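Local coordinates for acetylxylan esterase (Geobacillus stearothermophilus, PDB 5BN1), which removes acetyl groups from the xylose units of xylan and xylo-oligosaccharides as a homooctameric serine esterase of the GDSL family, at residues Lys129-Gly141 with Met151-Glu163. The protein carries 1 engineered substitution. Sequence-based numbering, arbitrary orientation.
Sequences KGIILMTPFYIEG and MDQYGRVVKQIAE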
ATOM      1  N   LYS A 129     -29.162  28.994  18.366  1.00 19.57           N
ATOM      2  CA  LYS A 129     -29.446  30.293  17.822  1.00 19.78           C
ATOM      3  C   LYS A 129     -30.168  30.391  16.534  1.00 21.73           C
ATOM      4  O   LYS A 129     -31.039  31.214  16.333  1.00 24.51           O
ATOM      5  CB  LYS A 129     -28.175  31.245  17.723  1.00 23.96           C
ATOM      6  CG  LYS A 129     -27.379  31.338  19.022  1.00 31.53           C
ATOM      7  CD  LYS A 129     -26.188  32.348  18.973  1.00 36.83           C
ATOM      8  CE  LYS A 129     -25.459  32.598  20.317  1.00 38.44           C
ATOM      9  NZ  LYS A 129     -25.558  31.556  21.331  1.00 46.89           N
ATOM     10  N   GLY A 130     -29.879  29.497  15.542  1.00 19.85           N
ATOM     11  CA  GLY A 130     -30.563  29.530  14.341  1.00 18.83           C
ATOM     12  C   GLY A 130     -30.289  28.214  13.492  1.00 16.94           C
ATOM     13  O   GLY A 130     -29.385  27.492  13.850  1.00 18.56           O
ATOM     14  N   ILE A 131     -31.130  28.059  12.493  1.00 18.20           N
ATOM     15  CA  ILE A 131     -31.061  26.875  11.595  1.00 18.36           C
ATOM     16  C   ILE A 131     -31.064  27.404  10.230  1.00 17.25           C
ATOM     17  O   ILE A 131     -31.809  28.289   9.812  1.00 17.86           O
ATOM     18  CB  ILE A 131     -32.245  25.952  11.842  1.00 17.99           C
ATOM     19  CG1 ILE A 131     -32.082  25.311  13.218  1.00 21.98           C
ATOM     20  CG2 ILE A 131     -32.318  24.872  10.720  1.00 19.93           C
ATOM     21  CD1 ILE A 131     -33.282  24.480  13.633  1.00 24.86           C
ATOM     22  N   ILE A 132     -30.190  26.781   9.340  1.00 14.66           N
ATOM     23  CA  ILE A 132     -30.206  27.072   7.976  1.00 14.48           C
ATOM     24  C   ILE A 132     -30.571  25.807   7.167  1.00 15.51           C
ATOM     25  O   ILE A 132     -29.933  24.803   7.366  1.00 17.02           O
ATOM     26  CB  ILE A 132     -28.783  27.499   7.414  1.00 15.95           C
ATOM     27  CG1 ILE A 132     -28.239  28.670   8.264  1.00 18.68           C
ATOM     28  CG2 ILE A 132     -28.903  27.934   5.980  1.00 17.41           C
ATOM     29  CD1 ILE A 132     -26.985  28.436   8.999  1.00 23.27           C
ATOM     30  N   LEU A 133     -31.702  25.836   6.476  1.00 14.43           N
ATOM     31  CA  LEU A 133     -32.162  24.705   5.699  1.00 15.07           C
ATOM     32  C   LEU A 133     -31.788  24.985   4.289  1.00 13.62           C
ATOM     33  O   LEU A 133     -32.235  25.843   3.581  1.00 14.79           O
ATOM     34  CB  LEU A 133     -33.731  24.601   5.815  1.00 15.75           C
ATOM     35  CG  LEU A 133     -34.047  24.048   7.169  1.00 16.70           C
ATOM     36  CD1 LEU A 133     -35.570  24.172   7.349  1.00 18.81           C
ATOM     37  CD2 LEU A 133     -33.758  22.600   7.310  1.00 24.47           C
ATOM     38  N   MET A 134     -30.920  24.039   3.772  1.00 14.41           N
ATOM     39  CA  MET A 134     -30.597  24.066   2.382  1.00 15.05           C
ATOM     40  C   MET A 134     -31.313  22.975   1.644  1.00 12.27           C
ATOM     41  O   MET A 134     -31.388  21.864   2.086  1.00 14.20           O
ATOM     42  CB  MET A 134     -29.080  23.749   2.230  1.00 14.69           C
ATOM     43  CG  MET A 134     -28.165  24.660   2.997  1.00 14.62           C
ATOM     44  SD  MET A 134     -26.312  24.250   2.904  1.00 17.15           S
ATOM     45  CE  MET A 134     -26.072  24.625   1.182  1.00 20.02           C
ATOM     46  N   THR A 135     -31.848  23.294   0.514  1.00 11.92           N
ATOM     47  CA  THR A 135     -32.589  22.296  -0.299  1.00 11.61           C
ATOM     48  C   THR A 135     -31.587  21.249  -0.813  1.00 11.90           C
ATOM     49  O   THR A 135     -30.400  21.604  -0.997  1.00 11.70           O
ATOM     50  CB  THR A 135     -33.324  22.827  -1.529  1.00 13.29           C
ATOM     51  OG1 THR A 135     -32.434  23.480  -2.475  1.00 13.32           O
ATOM     52  CG2 THR A 135     -34.320  23.937  -1.101  1.00 14.17           C
ATOM     53  N   PRO A 136     -32.002  20.022  -0.955  1.00 12.06           N
ATOM     54  CA  PRO A 136     -31.266  19.151  -1.907  1.00 11.74           C
ATOM     55  C   PRO A 136     -31.311  19.782  -3.278  1.00 12.09           C
ATOM     56  O   PRO A 136     -31.982  20.778  -3.636  1.00 11.40           O
ATOM     57  CB  PRO A 136     -32.002  17.843  -1.733  1.00 11.97           C
ATOM     58  CG  PRO A 136     -33.486  18.256  -1.644  1.00 12.34           C
ATOM     59  CD  PRO A 136     -33.363  19.402  -0.690  1.00 12.41           C
ATOM     60  N   PHE A 137     -30.620  19.126  -4.245  1.00 11.99           N
ATOM     61  CA  PHE A 137     -30.574  19.583  -5.590  1.00 11.33           C
ATOM     62  C   PHE A 137     -30.253  18.382  -6.519  1.00 10.85           C
ATOM     63  O   PHE A 137     -29.801  17.342  -6.039  1.00 11.08           O
ATOM     64  CB  PHE A 137     -29.438  20.673  -5.792  1.00 10.62           C
ATOM     65  CG  PHE A 137     -28.044  20.214  -5.487  1.00 10.74           C
ATOM     66  CD1 PHE A 137     -27.370  19.531  -6.480  1.00 12.87           C
ATOM     67  CD2 PHE A 137     -27.465  20.390  -4.256  1.00 11.67           C
ATOM     68  CE1 PHE A 137     -26.093  19.015  -6.181  1.00 11.94           C
ATOM     69  CE2 PHE A 137     -26.240  19.895  -3.951  1.00 12.04           C
ATOM     70  CZ  PHE A 137     -25.565  19.175  -4.899  1.00 11.50           C
ATOM     71  N   TYR A 138     -30.474  18.652  -7.791  1.00 10.96           N
ATOM     72  CA  TYR A 138     -30.120  17.676  -8.849  1.00 11.26           C
ATOM     73  C   TYR A 138     -29.659  18.488  -9.993  1.00 12.84           C
ATOM     74  O   TYR A 138     -30.361  19.415 -10.442  1.00 12.55           O
ATOM     75  CB  TYR A 138     -31.257  16.754  -9.176  1.00 11.88           C
ATOM     76  CG  TYR A 138     -30.925  15.574 -10.061  1.00 10.90           C
ATOM     77  CD1 TYR A 138     -29.920  14.705  -9.702  1.00 11.13           C
ATOM     78  CD2 TYR A 138     -31.685  15.275 -11.169  1.00 10.94           C
ATOM     79  CE1 TYR A 138     -29.638  13.588 -10.436  1.00 11.01           C
ATOM     80  CE2 TYR A 138     -31.382  14.141 -11.928  1.00 10.45           C
ATOM     81  CZ  TYR A 138     -30.392  13.305 -11.533  1.00 11.48           C
ATOM     82  OH  TYR A 138     -30.182  12.156 -12.304  1.00 12.69           O
ATOM     83  N   ILE A 139     -28.426  18.190 -10.482  1.00 10.42           N
ATOM     84  CA  ILE A 139     -27.863  19.069 -11.479  1.00 11.47           C
ATOM     85  C   ILE A 139     -28.340  18.634 -12.849  1.00 11.64           C
ATOM     86  O   ILE A 139     -27.753  17.831 -13.589  1.00 12.99           O
ATOM     87  CB  ILE A 139     -26.301  19.074 -11.357  1.00 10.70           C
ATOM     88  CG1 ILE A 139     -25.893  19.451  -9.974  1.00 11.97           C
ATOM     89  CG2 ILE A 139     -25.698  20.007 -12.453  1.00 12.43           C
ATOM     90  CD1 ILE A 139     -24.392  19.333  -9.668  1.00 13.80           C
ATOM     91  N   GLU A 140     -29.539  19.133 -13.223  1.00 10.95           N
ATOM     92  CA  GLU A 140     -30.292  18.682 -14.382  1.00 11.24           C
ATOM     93  C   GLU A 140     -31.263  19.818 -14.704  1.00 14.87           C
ATOM     94  O   GLU A 140     -32.024  20.195 -13.786  1.00 13.88           O
ATOM     95  CB  GLU A 140     -31.112  17.367 -14.030  1.00 12.73           C
ATOM     96  CG  GLU A 140     -32.093  17.007 -15.092  1.00 13.38           C
ATOM     97  CD  GLU A 140     -31.497  16.910 -16.457  1.00 14.64           C
ATOM     98  OE1 GLU A 140     -30.535  16.082 -16.669  1.00 13.85           O
ATOM     99  OE2 GLU A 140     -31.913  17.686 -17.395  1.00 16.79           O
ATOM    100  N   GLY A 141     -31.174  20.454 -15.857  1.00 14.72           N
ATOM    101  CA  GLY A 141     -32.007  21.612 -16.172  1.00 16.15           C
ATOM    102  C   GLY A 141     -33.380  21.279 -16.678  1.00 17.79           C
ATOM    103  O   GLY A 141     -34.248  22.186 -16.692  1.00 17.91           O
ATOM    104  N   MET A 151     -36.938  15.771  -6.973  1.00 11.30           N
ATOM    105  CA  MET A 151     -36.108  16.568  -6.145  1.00 10.93           C
ATOM    106  C   MET A 151     -36.721  17.967  -5.834  1.00 10.73           C
ATOM    107  O   MET A 151     -36.613  18.432  -4.726  1.00 12.41           O
ATOM    108  CB  MET A 151     -34.700  16.751  -6.812  1.00 12.40           C
ATOM    109  CG  MET A 151     -33.625  17.078  -5.847  1.00 12.74           C
ATOM    110  SD  MET A 151     -33.156  15.791  -4.678  1.00 13.22           S
ATOM    111  CE  MET A 151     -32.228  14.786  -5.838  1.00 11.74           C
ATOM    112  N   ASP A 152     -37.321  18.549  -6.872  1.00 11.62           N
ATOM    113  CA  ASP A 152     -38.020  19.859  -6.726  1.00 11.52           C
ATOM    114  C   ASP A 152     -39.130  19.740  -5.670  1.00 13.82           C
ATOM    115  O   ASP A 152     -39.303  20.646  -4.808  1.00 13.85           O
ATOM    116  CB  ASP A 152     -38.541  20.420  -7.977  1.00 13.77           C
ATOM    117  CG  ASP A 152     -37.482  21.021  -8.909  1.00 15.90           C
ATOM    118  OD1 ASP A 152     -36.327  20.973  -8.588  1.00 15.16           O
ATOM    119  OD2 ASP A 152     -37.963  21.416 -10.007  1.00 15.80           O
ATOM    120  N   GLN A 153     -39.816  18.592  -5.685  1.00 14.15           N
ATOM    121  CA  GLN A 153     -40.880  18.370  -4.654  1.00 13.63           C
ATOM    122  C   GLN A 153     -40.346  18.325  -3.270  1.00 12.63           C
ATOM    123  O   GLN A 153     -40.828  18.915  -2.309  1.00 13.64           O
ATOM    124  CB  GLN A 153     -41.665  17.156  -5.041  1.00 13.56           C
ATOM    125  CG  GLN A 153     -42.761  16.904  -4.004  1.00 14.70           C
ATOM    126  CD  GLN A 153     -43.625  15.740  -4.414  1.00 16.13           C
ATOM    127  OE1 GLN A 153     -43.125  14.624  -4.831  1.00 16.11           O
ATOM    128  NE2 GLN A 153     -44.934  16.004  -4.460  1.00 13.79           N
ATOM    129  N   TYR A 154     -39.194  17.623  -3.004  1.00 11.11           N
ATOM    130  CA  TYR A 154     -38.497  17.600  -1.733  1.00 11.11           C
ATOM    131  C   TYR A 154     -37.998  18.985  -1.364  1.00 11.97           C
ATOM    132  O   TYR A 154     -38.067  19.369  -0.200  1.00 12.34           O
ATOM    133  CB  TYR A 154     -37.362  16.550  -1.726  1.00 12.38           C
ATOM    134  CG  TYR A 154     -37.811  15.091  -1.545  1.00 11.08           C
ATOM    135  CD1 TYR A 154     -38.680  14.508  -2.490  1.00 12.66           C
ATOM    136  CD2 TYR A 154     -37.330  14.324  -0.519  1.00 11.82           C
ATOM    137  CE1 TYR A 154     -39.152  13.173  -2.319  1.00 12.05           C
ATOM    138  CE2 TYR A 154     -37.745  13.003  -0.358  1.00 12.22           C
ATOM    139  CZ  TYR A 154     -38.603  12.484  -1.286  1.00 11.02           C
ATOM    140  OH  TYR A 154     -39.052  11.138  -1.137  1.00 12.52           O
ATOM    141  N   GLY A 155     -37.500  19.728  -2.335  1.00 12.67           N
ATOM    142  CA  GLY A 155     -37.104  21.093  -2.080  1.00 13.32           C
ATOM    143  C   GLY A 155     -38.301  21.982  -1.590  1.00 13.88           C
ATOM    144  O   GLY A 155     -38.019  22.852  -0.818  1.00 14.46           O
ATOM    145  N   ARG A 156     -39.453  21.754  -2.173  1.00 15.17           N
ATOM    146  CA  ARG A 156     -40.708  22.483  -1.713  1.00 14.88           C
ATOM    147  C   ARG A 156     -40.925  22.194  -0.268  1.00 15.71           C
ATOM    148  O   ARG A 156     -41.270  23.106   0.551  1.00 15.68           O
ATOM    149  CB  ARG A 156     -41.893  22.152  -2.552  1.00 15.36           C
ATOM    150  CG  ARG A 156     -41.872  22.663  -3.901  1.00 16.52           C
ATOM    151  CD  ARG A 156     -43.221  22.722  -4.589  1.00 17.91           C
ATOM    152  NE  ARG A 156     -43.791  21.405  -4.872  1.00 15.75           N
ATOM    153  CZ  ARG A 156     -43.539  20.675  -5.908  1.00 16.31           C
ATOM    154  NH1 ARG A 156     -42.591  20.985  -6.806  1.00 19.02           N
ATOM    155  NH2 ARG A 156     -44.128  19.504  -6.061  1.00 15.65           N
ATOM    156  N   VAL A 157     -40.757  20.951   0.201  1.00 14.09           N
ATOM    157  CA  VAL A 157     -40.825  20.608   1.609  1.00 15.74           C
ATOM    158  C   VAL A 157     -39.911  21.386   2.437  1.00 16.82           C
ATOM    159  O   VAL A 157     -40.209  21.918   3.490  1.00 16.07           O
ATOM    160  CB  VAL A 157     -40.736  19.080   1.891  1.00 16.23           C
ATOM    161  CG1 VAL A 157     -40.410  18.798   3.341  1.00 19.25           C
ATOM    162  CG2 VAL A 157     -41.968  18.330   1.302  1.00 18.89           C
ATOM    163  N   VAL A 158     -38.614  21.422   2.033  1.00 14.37           N
ATOM    164  CA  VAL A 158     -37.645  22.173   2.767  1.00 14.46           C
ATOM    165  C   VAL A 158     -38.056  23.675   2.971  1.00 13.95           C
ATOM    166  O   VAL A 158     -37.861  24.182   4.085  1.00 16.20           O
ATOM    167  CB  VAL A 158     -36.269  21.986   2.075  1.00 14.22           C
ATOM    168  CG1 VAL A 158     -35.238  22.834   2.805  1.00 15.04           C
ATOM    169  CG2 VAL A 158     -35.822  20.501   2.139  1.00 15.13           C
ATOM    170  N   LYS A 159     -38.454  24.274   1.902  1.00 15.46           N
ATOM    171  CA  LYS A 159     -38.814  25.723   1.766  1.00 14.78           C
ATOM    172  C   LYS A 159     -39.983  25.970   2.778  1.00 16.58           C
ATOM    173  O   LYS A 159     -39.888  26.886   3.620  1.00 18.52           O
ATOM    174  CB  LYS A 159     -39.152  26.087   0.418  1.00 17.24           C
ATOM    175  CG  LYS A 159     -39.427  27.629   0.295  1.00 20.69           C
ATOM    176  CD  LYS A 159     -39.453  28.075  -1.120  1.00 24.61           C
ATOM    177  CE  LYS A 159     -39.352  29.645  -1.183  1.00 32.98           C
ATOM    178  NZ  LYS A 159     -39.425  29.986  -2.591  1.00 33.98           N
ATOM    179  N   GLN A 160     -40.896  25.033   2.769  1.00 19.82           N
ATOM    180  CA  GLN A 160     -42.077  25.233   3.668  1.00 21.14           C
ATOM    181  C   GLN A 160     -41.780  24.982   5.099  1.00 21.63           C
ATOM    182  O   GLN A 160     -42.279  25.803   5.980  1.00 26.08           O
ATOM    183  CB  GLN A 160     -43.215  24.444   3.056  1.00 20.73           C
ATOM    184  CG  GLN A 160     -43.746  24.865   1.675  1.00 22.70           C
ATOM    185  CD  GLN A 160     -44.114  26.393   1.112  1.00 40.64           C
ATOM    186  OE1 GLN A 160     -43.701  27.460   1.652  1.00 38.69           O
ATOM    187  NE2 GLN A 160     -44.776  26.439  -0.128  1.00 41.47           N
ATOM    188  N   ILE A 161     -40.939  24.055   5.442  1.00 18.80           N
ATOM    189  CA  ILE A 161     -40.432  23.818   6.772  1.00 17.80           C
ATOM    190  C   ILE A 161     -39.699  25.123   7.205  1.00 21.19           C
ATOM    191  O   ILE A 161     -39.797  25.581   8.354  1.00 19.60           O
ATOM    192  CB  ILE A 161     -39.646  22.549   6.997  1.00 20.22           C
ATOM    193  CG1 ILE A 161     -40.527  21.234   6.765  1.00 19.78           C
ATOM    194  CG2 ILE A 161     -39.043  22.520   8.359  1.00 20.71           C
ATOM    195  CD1 ILE A 161     -39.774  19.994   6.701  1.00 22.37           C
ATOM    196  N   ALA A 162     -38.830  25.640   6.362  1.00 17.46           N
ATOM    197  CA  ALA A 162     -38.055  26.801   6.770  1.00 19.05           C
ATOM    198  C   ALA A 162     -39.004  28.020   7.060  1.00 20.75           C
ATOM    199  O   ALA A 162     -38.780  28.723   8.008  1.00 22.72           O
ATOM    200  CB  ALA A 162     -37.037  27.202   5.720  1.00 20.53           C
ATOM    201  N   GLU A 163     -39.991  28.189   6.217  1.00 24.80           N
ATOM    202  CA  GLU A 163     -41.010  29.334   6.356  1.00 28.81           C
ATOM    203  C   GLU A 163     -41.725  29.211   7.684  1.00 32.23           C
ATOM    204  O   GLU A 163     -41.736  30.157   8.522  1.00 32.52           O
ATOM    205  CB  GLU A 163     -41.944  29.292   5.207  1.00 31.09           C
ATOM    206  CG  GLU A 163     -41.466  30.303   4.170  1.00 43.64           C
ATOM    207  CD  GLU A 163     -42.012  30.092   2.764  1.00 50.16           C
ATOM    208  OE1 GLU A 163     -41.372  30.514   1.753  1.00 49.69           O
ATOM    209  OE2 GLU A 163     -43.110  29.509   2.677  1.00 57.07           O
TER
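In the beta-alpha-beta unit formed by strand 130-134, helix 146-165 and strand 168-170, Leu133 and Pro136 pack onto Met151, Val158 and Ala162 of the returning helix. Strand and helix run nearly antiparallel, at 161°, with their axes 8.4 Å apart. Leu133 CD1 lies 3.7 Å from Ala162 CB, while Leu133 CB meets Val158 CG1 at 3.8 Å. The other methyl of Val158, CG2, comes tip to tip with Pro136 CD at 3.9 Å; the two methyls thus bridge Leu133, in the strand, and Pro136, just past its end. The backbones come closest where Thr135 faces Gly155, one turn from Val158 toward Met151, and Thr135 CG2 lies 3.9 Å from Gly155 O. Thr135 turns its hydroxyl back on its own chain, OG1 donating to Pro136 O. Met151 starts with CG anti to the backbone N (chi1 -157°), then bends at chi2 and chi3; the side chain crosses that of Pro136 obliquely, bringing SD 3.8 Å from Pro136 CB, and CE ends 3.5 Å from Phe137 O, a buried carbonyl oxygen for which the model gives no hydrogen-bonding partner. Cut back to alanine, this position would probably leave a gap beside Pro136 and Tyr138 CB, giving the segment after the strand less to rest on. Farther along, Tyr138 OH is hydrogen-bonded to Tyr184 OH of the second subunit. This is the strand-to-helix packing of a right-handed beta-alpha-beta crossover in the three-layered alpha/beta/alpha SGNH hydrolase fold.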